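Local structure of galactitol-1-phosphate 5-dehydrogenase (4UEJ) at residues I32-L37 / K341-P346; H59-Y64 / V81-L86; A141-I146 / Q297-A302; G149-H154 / I284-N289; G173-Q178 / L311-L316. The protein oxidises galactitol 1-phosphate to D-tagatose 6-phosphate with NAD(+) as electron acceptor, working as a zinc-dependent homodimeric dehydrogenase. All coordinates share one frame; numbering follows the deposited sequence. Where two conformers were deposited one is given.

In the fold
Followed from the N terminus, segment 32-37 opens first and waits longest for its partner: contact 1 is closed only by the C-terminal strand 341-344, so the other four contacts nest inside its loop. Contact 2, the short hairpin at the catalytic zinc, closes before contacts 3 to 5 begin and lies in the same sheet as contact 1, strand 60-68 running beside strand 27-36. Contacts 3 and 4 both start on helix 143-155, and contact 4 is nested within contact 3. Contact 5 begins on helix 171-182 and crosses both. Contacts 1 and 2 lie in the catalytic domain's mixed sheet; contacts 3 to 5 join helices 143-155 and 171-182 to later segments around the junction with the nucleotide-binding domain.

Contact 1: I32-L37 / K341-P346; sequences IASSGL and KVLLIP
Peptide carbonyls are the flat groups that matter here, and they are approached in two ways. Above the plane of the L37 carbonyl sits the K341 ammonium, whose NZ donates to L37 O at 2.9 Å from 57° out of that plane. Water 1 gives the same oxygen a second bond and accepts from V342 N. The carbonyls of S35 and L344 instead receive their donors in plane: L344 N to S35 O is short and nearly straight (2.7 Å, 164°), whereas S35 N to L344 O, at 2.9 Å, is more bent. L37 N adds a bond to V342 O of 3.0 Å. S35 and L344 thus form a hydrogen-bonded antiparallel pair, followed by the non-hydrogen-bonded pair of G36 and L343. L343 CD2 lies 3.6 Å from G36 CA, and a CB on G36 would sit tightly against it and K341 CD. Bends at chi2 and chi3 curl the lysine over L37, where NZ also meets E60 in a salt bridge. At the other end P346 CG abuts I32 O at 3.2 Å. Strand 341-344 lies in the mixed sheet between strands 27-36 and 317-321, antiparallel to the first and parallel to the second. A classic beta bulge sets A33 and S34 both opposite S62 of strand 60-68, and helix 323-333 packs on V342 and L344.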
# COMPACT_ATOMS: atom_id res chain seq x y z
N ILE A 32 33.50 3.21 -21.25
CA ILE A 32 32.74 2.19 -20.54
C ILE A 32 33.50 0.87 -20.41
O ILE A 32 34.02 0.34 -21.39
CB ILE A 32 31.38 1.98 -21.22
CG1 ILE A 32 30.56 3.27 -21.12
CG2 ILE A 32 30.62 0.83 -20.59
CD1 ILE A 32 29.26 3.25 -21.86
N ALA A 33 33.56 0.36 -19.18
CA ALA A 33 34.34 -0.85 -18.87
C ALA A 33 33.46 -2.08 -18.69
O ALA A 33 33.85 -3.19 -19.03
CB ALA A 33 35.17 -0.63 -17.62
N SER A 34 32.26 -1.86 -18.15
CA SER A 34 31.36 -2.96 -17.80
C SER A 34 29.94 -2.43 -17.79
O SER A 34 29.67 -1.41 -17.16
CB SER A 34 31.73 -3.55 -16.45
OG SER A 34 30.85 -4.60 -16.08
N SER A 35 29.04 -3.11 -18.48
CA SER A 35 27.70 -2.58 -18.69
C SER A 35 26.68 -3.71 -18.71
O SER A 35 26.73 -4.59 -19.57
CB SER A 35 27.66 -1.77 -20.00
OG SER A 35 26.42 -1.10 -20.18
N GLY A 36 25.75 -3.71 -17.75
CA GLY A 36 24.88 -4.85 -17.55
C GLY A 36 23.52 -4.70 -18.19
O GLY A 36 23.02 -3.59 -18.31
N LEU A 37 22.93 -5.83 -18.60
CA LEU A 37 21.55 -5.85 -19.08
C LEU A 37 20.55 -6.03 -17.93
O LEU A 37 20.64 -7.00 -17.19
CB LEU A 37 21.36 -6.98 -20.10
CG LEU A 37 19.99 -7.13 -20.76
CD1 LEU A 37 19.81 -6.08 -21.84
CD2 LEU A 37 19.81 -8.53 -21.33
N LYS A 341 22.98 -12.18 -14.89
CA LYS A 341 23.44 -10.89 -15.40
C LYS A 341 24.29 -11.08 -16.64
O LYS A 341 25.32 -11.76 -16.62
CB LYS A 341 24.23 -10.13 -14.34
CG LYS A 341 24.74 -8.76 -14.82
CD LYS A 341 23.59 -7.85 -15.27
CE LYS A 341 22.63 -7.57 -14.11
NZ LYS A 341 21.57 -6.57 -14.44
N VAL A 342 23.82 -10.51 -17.74
CA VAL A 342 24.59 -10.48 -18.97
C VAL A 342 25.37 -9.17 -19.04
O VAL A 342 24.77 -8.09 -19.08
CB VAL A 342 23.68 -10.62 -20.19
CG1 VAL A 342 24.48 -10.53 -21.49
CG2 VAL A 342 22.91 -11.94 -20.12
N LEU A 343 26.69 -9.26 -19.02
CA LEU A 343 27.52 -8.05 -19.05
C LEU A 343 28.14 -7.82 -20.41
O LEU A 343 28.68 -8.73 -21.03
CB LEU A 343 28.63 -8.13 -18.02
CG LEU A 343 28.26 -8.07 -16.54
CD1 LEU A 343 29.51 -8.31 -15.69
CD2 LEU A 343 27.63 -6.72 -16.24
N LEU A 344 28.06 -6.57 -20.87
CA LEU A 344 28.88 -6.12 -21.98
C LEU A 344 30.21 -5.63 -21.43
O LEU A 344 30.25 -4.77 -20.54
CB LEU A 344 28.18 -5.01 -22.76
CG LEU A 344 29.02 -4.30 -23.82
CD1 LEU A 344 29.36 -5.21 -24.99
CD2 LEU A 344 28.28 -3.07 -24.32
N ILE A 345 31.29 -6.20 -21.94
CA ILE A 345 32.64 -5.80 -21.57
C ILE A 345 33.38 -5.33 -22.83
O ILE A 345 33.96 -6.15 -23.55
CB ILE A 345 33.42 -6.98 -20.90
CG1 ILE A 345 32.63 -7.54 -19.71
CG2 ILE A 345 34.83 -6.55 -20.49
CD1 ILE A 345 32.31 -6.52 -18.63
N PRO A 346 33.33 -4.01 -23.11
CA PRO A 346 33.92 -3.43 -24.32
C PRO A 346 35.40 -3.78 -24.54
O PRO A 346 36.13 -3.97 -23.56
CB PRO A 346 33.75 -1.92 -24.10
CG PRO A 346 32.53 -1.82 -23.23
CD PRO A 346 32.64 -2.99 -22.29
O HOH W 1 21.10 -9.51 -17.58

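Contact 2: H59-Y64 / V81-L86; sequences HEFSGY and VACVPL. With ZN (zinc ion), chain D.
The beta hairpin of strands 60-68 and 80-83, part of the GroES-like catalytic domain, presents a ligand of the catalytic zinc at its mouth. H59 NE2 binds the metal at 2.1 Å, with chi1 of 60° placing the ring between backbone N and carbonyl carbon. Water 3 is a second ligand, 2.0 Å from ZN, and C38 also binds the ion. This water donates to E60 OE2 at 2.6 Å; the metal would be expected to polarise it, and the carboxylate thus acts in the second shell. Along the hairpin, C83 N donates to F61 O at 2.9 Å, nearly along the C=O axis. G63 and V81 then exchange two bonds, G63 N to V81 O at 3.0 Å and V81 N to G63 O at 2.9 Å, so that the non-hydrogen-bonded pair of S62 and A82 lies between these and the C83-F61 bond. The F61 side chain also takes the crowded chi1 position (63°), which swings its ring across to C83. There C83 CB stands over one face, 3.5 Å from the ring centroid, while SG meets the ring obliquely. Beyond the paired strands, water 2 accepts from F61 N and lies within hydrogen-bonding distance of H59 O and C83 O, and P85 CB rests on H59 CB at 3.7 Å. F108 meets the H59 ring edge-to-face. Strand 27-36 packs against F61 and S62 through I32, S34 and S35, strand 128-130 touches V81 and V84, and E144 of helix 143-155 leans on H59, E60 and P85.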
# COMPACT_ATOMS: atom_id res chain seq x y z
N HIS A 59 21.76 1.09 -18.55
CA HIS A 59 21.79 2.03 -17.43
C HIS A 59 22.47 1.47 -16.18
O HIS A 59 22.33 2.02 -15.08
CB HIS A 59 20.38 2.50 -17.08
CG HIS A 59 19.44 1.41 -16.68
ND1 HIS A 59 18.74 0.66 -17.60
CD2 HIS A 59 19.06 0.96 -15.46
CE1 HIS A 59 17.97 -0.21 -16.96
NE2 HIS A 59 18.15 -0.05 -15.67
N GLU A 60 23.20 0.38 -16.36
CA GLU A 60 23.88 -0.30 -15.27
C GLU A 60 25.32 -0.46 -15.69
O GLU A 60 25.71 -1.53 -16.16
CB GLU A 60 23.28 -1.69 -15.01
CG GLU A 60 21.80 -1.73 -14.68
CD GLU A 60 21.29 -3.15 -14.50
OE1 GLU A 60 21.99 -4.09 -14.96
OE2 GLU A 60 20.22 -3.36 -13.89
N PHE A 61 26.12 0.59 -15.57
CA PHE A 61 27.47 0.49 -16.09
C PHE A 61 28.50 1.30 -15.33
O PHE A 61 28.18 2.20 -14.56
CB PHE A 61 27.51 0.86 -17.58
CG PHE A 61 27.12 2.28 -17.91
CD1 PHE A 61 25.81 2.60 -18.22
CD2 PHE A 61 28.08 3.28 -18.01
CE1 PHE A 61 25.45 3.90 -18.58
CE2 PHE A 61 27.73 4.59 -18.36
CZ PHE A 61 26.43 4.89 -18.66
N SER A 62 29.76 0.93 -15.55
CA SER A 62 30.89 1.62 -14.97
C SER A 62 31.97 1.82 -16.01
O SER A 62 31.94 1.22 -17.08
CB SER A 62 31.46 0.84 -13.78
OG SER A 62 31.87 -0.45 -14.20
N GLY A 63 32.94 2.66 -15.68
CA GLY A 63 34.04 2.91 -16.59
C GLY A 63 34.93 3.98 -16.02
O GLY A 63 34.87 4.29 -14.83
N TYR A 64 35.79 4.54 -16.87
CA TYR A 64 36.73 5.55 -16.44
C TYR A 64 36.45 6.86 -17.13
O TYR A 64 36.08 6.88 -18.31
CB TYR A 64 38.16 5.11 -16.72
CG TYR A 64 38.55 3.86 -15.97
CD1 TYR A 64 39.03 3.93 -14.67
CD2 TYR A 64 38.42 2.61 -16.55
CE1 TYR A 64 39.39 2.79 -13.97
CE2 TYR A 64 38.77 1.46 -15.86
CZ TYR A 64 39.25 1.56 -14.57
OH TYR A 64 39.60 0.43 -13.89
N VAL A 81 34.10 5.50 -12.26
CA VAL A 81 32.74 5.93 -11.94
C VAL A 81 31.71 4.86 -12.29
O VAL A 81 31.94 4.00 -13.13
CB VAL A 81 32.36 7.23 -12.70
CG1 VAL A 81 33.21 8.40 -12.23
CG2 VAL A 81 32.51 7.03 -14.21
N ALA A 82 30.57 4.92 -11.60
CA ALA A 82 29.36 4.23 -12.04
C ALA A 82 28.41 5.27 -12.58
O ALA A 82 28.45 6.41 -12.16
CB ALA A 82 28.71 3.47 -10.90
N CYS A 83 27.55 4.87 -13.51
CA CYS A 83 26.54 5.78 -14.01
C CYS A 83 25.36 5.92 -13.05
O CYS A 83 24.87 4.93 -12.52
CB CYS A 83 26.04 5.31 -15.36
SG CYS A 83 24.73 6.32 -16.06
N VAL A 84 24.93 7.17 -12.83
CA VAL A 84 23.69 7.49 -12.15
C VAL A 84 22.73 7.89 -13.26
O VAL A 84 22.80 9.00 -13.77
CB VAL A 84 23.87 8.64 -11.15
CG1 VAL A 84 22.56 8.93 -10.41
CG2 VAL A 84 24.98 8.31 -10.17
N PRO A 85 21.86 6.96 -13.70
CA PRO A 85 21.26 7.16 -15.02
C PRO A 85 20.11 8.17 -15.07
O PRO A 85 19.84 8.70 -16.14
CB PRO A 85 20.75 5.76 -15.39
CG PRO A 85 20.57 5.05 -14.05
CD PRO A 85 21.68 5.59 -13.19
N LEU A 86 19.47 8.43 -13.93
CA LEU A 86 18.38 9.41 -13.87
C LEU A 86 18.93 10.82 -13.85
O LEU A 86 19.86 11.10 -13.11
CB LEU A 86 17.51 9.19 -12.63
CG LEU A 86 16.48 10.32 -12.39
CD1 LEU A 86 15.43 10.12 -13.38
CD2 LEU A 86 15.92 10.34 -11.01
ZN ZN D . 17.29 -1.04 -14.04
O HOH W 2 24.86 2.54 -13.62
O HOH W 3 18.67 -1.69 -12.73

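Contact 3: A141-I146 / Q297-A302; sequences AFIEPI and QEWETA
The first turn of helix 143-155 meets the first half of helix 297-307, with I143 CA and A302 CA 5.9 Å apart and no hydrogen bond between them. A302 offers only a methyl group, so the backbones can come close: its CB lies 3.5 Å from I146 CG2 and 4.0 Å from I143 CG2. Both isoleucines hold CG2 anti to the backbone N, which turns these methyls to the other helix. W299 reaches back across the gap and crosses I143 obliquely, its CE3 3.6 Å from I143 CG2. Its six-membered ring continues alongside E144, whose CG lies 3.8 Å from W299 CH2; carboxylate and indole planes stand 67° apart. Helix 143-155 leads from the catalytic domain into the nucleotide-binding domain, and E144 near its start is, by similarity, a ligand of the catalytic zinc. Here the nearest E144 side-chain atom remains about 4 Å from the bound ion, and OE2 has a weak hydrogen bond from N289 ND2. The indole nitrogen is fixed from beyond the contact, W299 NE1 bonding to N289 O. Within helix 297-307, T301 OG1 and T301 N both donate to Q297 O, the hydroxyl from above the carbonyl plane at 3.0 Å.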
# COMPACT_ATOMS: atom_id res chain seq x y z
N ALA A 141 29.33 -1.76 -12.24
CA ALA A 141 28.10 -1.93 -13.01
C ALA A 141 26.97 -2.49 -12.17
O ALA A 141 25.82 -2.54 -12.63
CB ALA A 141 28.35 -2.84 -14.20
N PHE A 142 27.26 -2.88 -10.94
CA PHE A 142 26.22 -3.46 -10.10
C PHE A 142 25.68 -2.48 -9.08
O PHE A 142 24.70 -2.78 -8.40
CB PHE A 142 26.73 -4.71 -9.38
CG PHE A 142 26.81 -5.92 -10.27
CD1 PHE A 142 27.94 -6.15 -11.03
CD2 PHE A 142 25.74 -6.79 -10.37
CE1 PHE A 142 28.02 -7.26 -11.85
CE2 PHE A 142 25.81 -7.91 -11.19
CZ PHE A 142 26.96 -8.14 -11.94
N ILE A 143 26.30 -1.30 -8.99
CA ILE A 143 25.86 -0.34 -7.98
C ILE A 143 24.42 0.10 -8.20
O ILE A 143 23.63 0.13 -7.25
CB ILE A 143 26.77 0.88 -7.95
CG1 ILE A 143 28.14 0.46 -7.45
CG2 ILE A 143 26.19 1.96 -7.03
CD1 ILE A 143 29.02 1.62 -7.12
N GLU A 144 24.07 0.45 -9.44
CA GLU A 144 22.72 0.87 -9.74
C GLU A 144 21.67 -0.22 -9.38
O GLU A 144 20.70 0.08 -8.67
CB GLU A 144 22.64 1.30 -11.22
CG GLU A 144 21.45 2.19 -11.55
CD GLU A 144 20.21 1.41 -11.86
OE1 GLU A 144 20.29 0.17 -11.95
OE2 GLU A 144 19.13 2.05 -11.99
N PRO A 145 21.88 -1.48 -9.82
CA PRO A 145 20.87 -2.47 -9.41
C PRO A 145 20.85 -2.77 -7.90
O PRO A 145 19.77 -3.07 -7.37
CB PRO A 145 21.24 -3.72 -10.23
CG PRO A 145 22.61 -3.48 -10.75
CD PRO A 145 22.72 -2.00 -10.92
N ILE A 146 21.98 -2.63 -7.20
CA ILE A 146 21.98 -2.74 -5.74
C ILE A 146 21.06 -1.68 -5.14
O ILE A 146 20.25 -1.96 -4.25
CB ILE A 146 23.37 -2.59 -5.15
CG1 ILE A 146 24.21 -3.80 -5.54
CG2 ILE A 146 23.32 -2.51 -3.62
CD1 ILE A 146 25.66 -3.57 -5.31
N GLN A 297 21.61 8.26 -0.16
CA GLN A 297 22.38 7.39 0.69
C GLN A 297 22.45 5.97 0.13
O GLN A 297 23.42 5.26 0.41
CB GLN A 297 21.80 7.36 2.11
CG GLN A 297 20.50 6.59 2.25
CD GLN A 297 20.57 5.59 3.38
OE1 GLN A 297 21.65 5.20 3.81
NE2 GLN A 297 19.40 5.16 3.86
N GLU A 298 21.47 5.58 -0.68
CA GLU A 298 21.48 4.24 -1.29
C GLU A 298 22.79 3.97 -2.04
O GLU A 298 23.34 2.87 -1.99
CB GLU A 298 20.30 4.06 -2.25
CG GLU A 298 18.90 4.06 -1.60
CD GLU A 298 18.27 5.45 -1.56
OE1 GLU A 298 19.03 6.45 -1.46
OE2 GLU A 298 17.02 5.56 -1.63
N TRP A 299 23.26 4.98 -2.75
CA TRP A 299 24.46 4.87 -3.56
C TRP A 299 25.72 4.71 -2.71
O TRP A 299 26.55 3.84 -2.98
CB TRP A 299 24.56 6.09 -4.49
CG TRP A 299 23.49 5.99 -5.53
CD1 TRP A 299 22.14 6.23 -5.36
CD2 TRP A 299 23.65 5.55 -6.87
NE1 TRP A 299 21.47 5.98 -6.53
CE2 TRP A 299 22.37 5.56 -7.48
CE3 TRP A 299 24.75 5.15 -7.64
CZ2 TRP A 299 22.17 5.19 -8.81
CZ3 TRP A 299 24.55 4.78 -8.95
CH2 TRP A 299 23.27 4.81 -9.52
N GLU A 300 25.85 5.53 -1.67
CA GLU A 300 26.95 5.38 -0.71
C GLU A 300 26.90 4.04 -0.01
O GLU A 300 27.92 3.37 0.13
CB GLU A 300 26.92 6.48 0.36
CG GLU A 300 27.01 7.89 -0.18
CD GLU A 300 27.32 8.88 0.92
OE1 GLU A 300 26.70 8.78 2.00
OE2 GLU A 300 28.19 9.76 0.70
N THR A 301 25.71 3.62 0.42
CA THR A 301 25.57 2.32 1.06
C THR A 301 26.00 1.17 0.13
O THR A 301 26.70 0.26 0.55
CB THR A 301 24.13 2.07 1.54
OG1 THR A 301 23.77 3.09 2.48
CG2 THR A 301 24.01 0.72 2.22
N ALA A 302 25.60 1.25 -1.13
CA ALA A 302 25.91 0.18 -2.08
C ALA A 302 27.42 0.07 -2.23
O ALA A 302 27.98 -1.03 -2.21
CB ALA A 302 25.26 0.44 -3.44

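Contact 4: G149-H154 / I284-N289; sequences GLHAFH and IGSWMN
No hydrogen bond joins the two segments directly; the polar links of the central residue, H151, run outward. Its ND1 bonds to E298 OE2 and its NE2 to E280 OE2 of the second subunit, so the imidazole bridges two carboxylates and is probably protonated. Ring-to-oxygen contacts come next. With CG anti to the backbone N (chi1 -177°), the ring reaches into the bend of segment 284-289, where CD2 lies 3.2 Å from S286 OG and 3.5 Å from M288 O. NE2 comes 3.6 Å from W287 O. N289 CA makes an off-centre CH-pi contact, 4.2 Å from the H151 ring centroid; plain van der Waals contact follows where S286 OG rests 3.7 Å from A152 CA. An alanine in place of H151 would lose the ring and with it both carboxylate bonds, and would probably loosen the loop and this part of the dimer interface. N289 is held by T147 through ND2. The segment leaves the Rossmann-type sheet at its outermost strand, 282-285, where backbone bonds from G285 to the second subunit join the two sheets across the dimer, as in other zinc-containing alcohol dehydrogenases.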
# COMPACT_ATOMS: atom_id res chain seq x y z
N GLY A 149 17.07 -2.25 -4.62
CA GLY A 149 16.64 -2.91 -3.40
C GLY A 149 16.84 -2.03 -2.19
O GLY A 149 15.99 -1.99 -1.31
N LEU A 150 17.96 -1.32 -2.15
CA LEU A 150 18.25 -0.45 -1.03
C LEU A 150 17.21 0.66 -0.93
O LEU A 150 16.85 1.06 0.17
CB LEU A 150 19.64 0.17 -1.15
CG LEU A 150 20.80 -0.81 -0.94
CD1 LEU A 150 22.12 -0.03 -0.97
CD2 LEU A 150 20.65 -1.51 0.40
N HIS A 151 16.75 1.15 -2.07
CA HIS A 151 15.75 2.21 -2.07
C HIS A 151 14.44 1.71 -1.47
O HIS A 151 13.81 2.41 -0.68
CB HIS A 151 15.48 2.72 -3.49
CG HIS A 151 14.52 3.87 -3.52
ND1 HIS A 151 14.80 5.09 -2.95
CD2 HIS A 151 13.27 3.97 -4.03
CE1 HIS A 151 13.76 5.90 -3.11
NE2 HIS A 151 12.82 5.24 -3.77
N ALA A 152 14.05 0.50 -1.84
CA ALA A 152 12.86 -0.12 -1.23
C ALA A 152 13.01 -0.30 0.27
O ALA A 152 12.08 0.02 1.02
CB ALA A 152 12.54 -1.44 -1.89
N PHE A 153 14.16 -0.81 0.73
CA PHE A 153 14.41 -0.89 2.18
C PHE A 153 14.31 0.48 2.86
O PHE A 153 13.76 0.62 3.96
CB PHE A 153 15.79 -1.50 2.48
CG PHE A 153 15.93 -2.94 2.08
CD1 PHE A 153 14.82 -3.76 1.95
CD2 PHE A 153 17.18 -3.47 1.81
CE1 PHE A 153 14.96 -5.09 1.58
CE2 PHE A 153 17.32 -4.81 1.44
CZ PHE A 153 16.21 -5.61 1.31
N HIS A 154 14.86 1.49 2.21
CA HIS A 154 14.81 2.85 2.75
C HIS A 154 13.38 3.34 2.91
O HIS A 154 13.02 3.91 3.94
CB HIS A 154 15.59 3.81 1.84
CG HIS A 154 15.57 5.23 2.31
ND1 HIS A 154 15.72 6.29 1.46
CD2 HIS A 154 15.44 5.76 3.55
CE1 HIS A 154 15.67 7.42 2.15
NE2 HIS A 154 15.50 7.12 3.42
N ILE A 284 3.97 -0.35 -0.23
CA ILE A 284 4.89 0.75 -0.46
C ILE A 284 5.32 0.72 -1.91
O ILE A 284 6.01 -0.21 -2.33
CB ILE A 284 6.13 0.61 0.46
CG1 ILE A 284 5.70 0.63 1.94
CG2 ILE A 284 7.19 1.67 0.15
CD1 ILE A 284 6.77 0.09 2.89
N GLY A 285 4.90 1.70 -2.68
CA GLY A 285 5.36 1.77 -4.06
C GLY A 285 6.78 2.29 -4.05
O GLY A 285 7.10 3.26 -3.35
N SER A 286 7.64 1.62 -4.81
CA SER A 286 9.03 2.03 -4.87
C SER A 286 9.34 2.33 -6.33
O SER A 286 8.92 1.60 -7.23
CB SER A 286 9.97 0.94 -4.31
OG SER A 286 11.29 1.45 -4.20
N TRP A 287 10.01 3.44 -6.57
CA TRP A 287 10.28 3.81 -7.95
C TRP A 287 11.67 4.31 -8.04
O TRP A 287 12.07 5.23 -7.32
CB TRP A 287 9.30 4.86 -8.47
CG TRP A 287 9.41 5.08 -9.95
CD1 TRP A 287 9.70 6.26 -10.59
CD2 TRP A 287 9.26 4.10 -10.98
NE1 TRP A 287 9.72 6.07 -11.95
CE2 TRP A 287 9.46 4.75 -12.21
CE3 TRP A 287 8.97 2.73 -10.98
CZ2 TRP A 287 9.38 4.08 -13.43
CZ3 TRP A 287 8.90 2.07 -12.18
CH2 TRP A 287 9.10 2.74 -13.40
N MET A 288 12.43 3.65 -8.91
CA MET A 288 13.83 3.95 -9.13
C MET A 288 14.66 3.79 -7.86
O MET A 288 14.48 2.84 -7.11
CB MET A 288 13.98 5.35 -9.72
CG MET A 288 13.35 5.45 -11.09
SD MET A 288 13.94 6.85 -12.05
CE MET A 288 12.50 7.90 -12.03
N ASN A 289 15.60 4.70 -7.63
CA ASN A 289 16.58 4.44 -6.60
C ASN A 289 17.36 5.65 -6.10
O ASN A 289 18.58 5.61 -5.99
CB ASN A 289 17.56 3.37 -7.11
CG ASN A 289 17.86 3.46 -8.62
OD1 ASN A 289 16.96 3.53 -9.48
ND2 ASN A 289 19.13 3.42 -8.95

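Contact 5: G173-Q178 / L311-L316; sequences GLLAIQ and LSLEPL
Q178 grips one peptide unit on each side of S312 with both ends of its amide. OE1 accepts from S312 N in a very short, straight bond (2.5 Å, 168°), the donor lying 30° out of the carbonyl plane. NE2 donates in the other direction to a lone pair of S312 O at 3.0 Å, close to its own amide plane. CG anti to the carbonyl carbon (chi1 -60°) and an extended chain beyond it carry the amide out there, and L311 CD2 packs on Q178 CB at 3.7 Å. Replacing Q178 by leucine would remove both bonds and probably leave the S312 backbone less firmly held to the helix. Next come the leucines. L316 spreads its methyls over two residues, CD1 3.6 Å from L175 CD2 and CD2 3.6 Å from L174 CD1, sliding past L174 but crossing L175 obliquely. L313 CD2 adds a looser touch, 3.9 Å from L175 CD2. Helix 171-182 is the first of the Rossmann-type domain, and G173 within it is the last glycine of a GxGxxG pattern that probably serves the dinucleotide. Further out, F204 packs on Q178 and L316, and P145 and I146 back L175. Backbone bonding of L316 to K341 anchors the far end.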
# COMPACT_ATOMS: atom_id res chain seq x y z
N GLY A 173 16.51 -9.09 -7.13
CA GLY A 173 16.12 -9.89 -5.98
C GLY A 173 17.28 -10.55 -5.24
O GLY A 173 17.32 -10.54 -4.01
N LEU A 174 18.22 -11.13 -5.98
CA LEU A 174 19.35 -11.77 -5.33
C LEU A 174 20.20 -10.73 -4.61
O LEU A 174 20.72 -11.01 -3.54
CB LEU A 174 20.19 -12.54 -6.35
CG LEU A 174 19.48 -13.77 -6.92
CD1 LEU A 174 20.26 -14.37 -8.09
CD2 LEU A 174 19.30 -14.80 -5.81
N LEU A 175 20.37 -9.55 -5.21
CA LEU A 175 21.12 -8.48 -4.54
C LEU A 175 20.40 -8.06 -3.26
O LEU A 175 21.03 -7.84 -2.22
CB LEU A 175 21.32 -7.28 -5.46
CG LEU A 175 22.33 -7.54 -6.60
CD1 LEU A 175 22.19 -6.45 -7.67
CD2 LEU A 175 23.73 -7.58 -6.07
N ALA A 176 19.08 -7.95 -3.34
CA ALA A 176 18.28 -7.57 -2.19
C ALA A 176 18.43 -8.56 -1.03
O ALA A 176 18.47 -8.17 0.13
CB ALA A 176 16.81 -7.45 -2.59
N ILE A 177 18.53 -9.85 -1.34
CA ILE A 177 18.80 -10.84 -0.30
C ILE A 177 20.10 -10.54 0.41
O ILE A 177 20.14 -10.50 1.65
CB ILE A 177 18.86 -12.25 -0.88
CG1 ILE A 177 17.47 -12.65 -1.39
CG2 ILE A 177 19.40 -13.23 0.16
CD1 ILE A 177 17.47 -13.92 -2.21
N GLN A 178 21.15 -10.31 -0.37
CA GLN A 178 22.46 -10.02 0.18
C GLN A 178 22.45 -8.75 1.03
O GLN A 178 23.06 -8.71 2.10
CB GLN A 178 23.50 -9.89 -0.94
CG GLN A 178 23.64 -11.14 -1.78
CD GLN A 178 24.72 -10.98 -2.83
OE1 GLN A 178 25.65 -10.21 -2.65
NE2 GLN A 178 24.59 -11.70 -3.94
N LEU A 311 28.74 -8.13 -0.17
CA LEU A 311 27.97 -8.52 -1.34
C LEU A 311 28.81 -9.42 -2.23
O LEU A 311 30.03 -9.32 -2.26
CB LEU A 311 27.51 -7.28 -2.12
CG LEU A 311 26.69 -6.24 -1.35
CD1 LEU A 311 26.09 -5.21 -2.30
CD2 LEU A 311 25.57 -6.89 -0.53
N SER A 312 28.16 -10.33 -2.94
CA SER A 312 28.87 -11.24 -3.82
C SER A 312 28.31 -11.13 -5.23
O SER A 312 27.15 -11.47 -5.46
CB SER A 312 28.77 -12.67 -3.28
OG SER A 312 29.41 -13.59 -4.14
N LEU A 313 29.11 -10.67 -6.18
CA LEU A 313 28.61 -10.41 -7.53
C LEU A 313 28.92 -11.52 -8.53
O LEU A 313 28.12 -11.80 -9.42
CB LEU A 313 29.17 -9.09 -8.06
CG LEU A 313 29.06 -7.88 -7.15
CD1 LEU A 313 29.75 -6.68 -7.80
CD2 LEU A 313 27.59 -7.60 -6.84
N GLU A 314 30.09 -12.14 -8.40
CA GLU A 314 30.49 -13.15 -9.38
C GLU A 314 29.41 -14.21 -9.67
O GLU A 314 29.18 -14.53 -10.84
CB GLU A 314 31.79 -13.83 -8.94
CG GLU A 314 32.44 -14.66 -10.03
CD GLU A 314 32.72 -13.84 -11.28
OE1 GLU A 314 33.11 -12.66 -11.15
OE2 GLU A 314 32.55 -14.38 -12.39
N PRO A 315 28.73 -14.75 -8.63
CA PRO A 315 27.77 -15.82 -8.95
C PRO A 315 26.58 -15.32 -9.76
O PRO A 315 25.88 -16.13 -10.35
CB PRO A 315 27.29 -16.30 -7.57
CG PRO A 315 28.27 -15.76 -6.59
CD PRO A 315 28.85 -14.53 -7.18
N LEU A 316 26.36 -14.01 -9.78
CA LEU A 316 25.22 -13.43 -10.47
C LEU A 316 25.42 -13.38 -11.98
O LEU A 316 24.46 -13.26 -12.74
CB LEU A 316 24.95 -12.01 -9.96
CG LEU A 316 24.71 -11.87 -8.46
CD1 LEU A 316 24.58 -10.41 -8.07
CD2 LEU A 316 23.47 -12.65 -8.08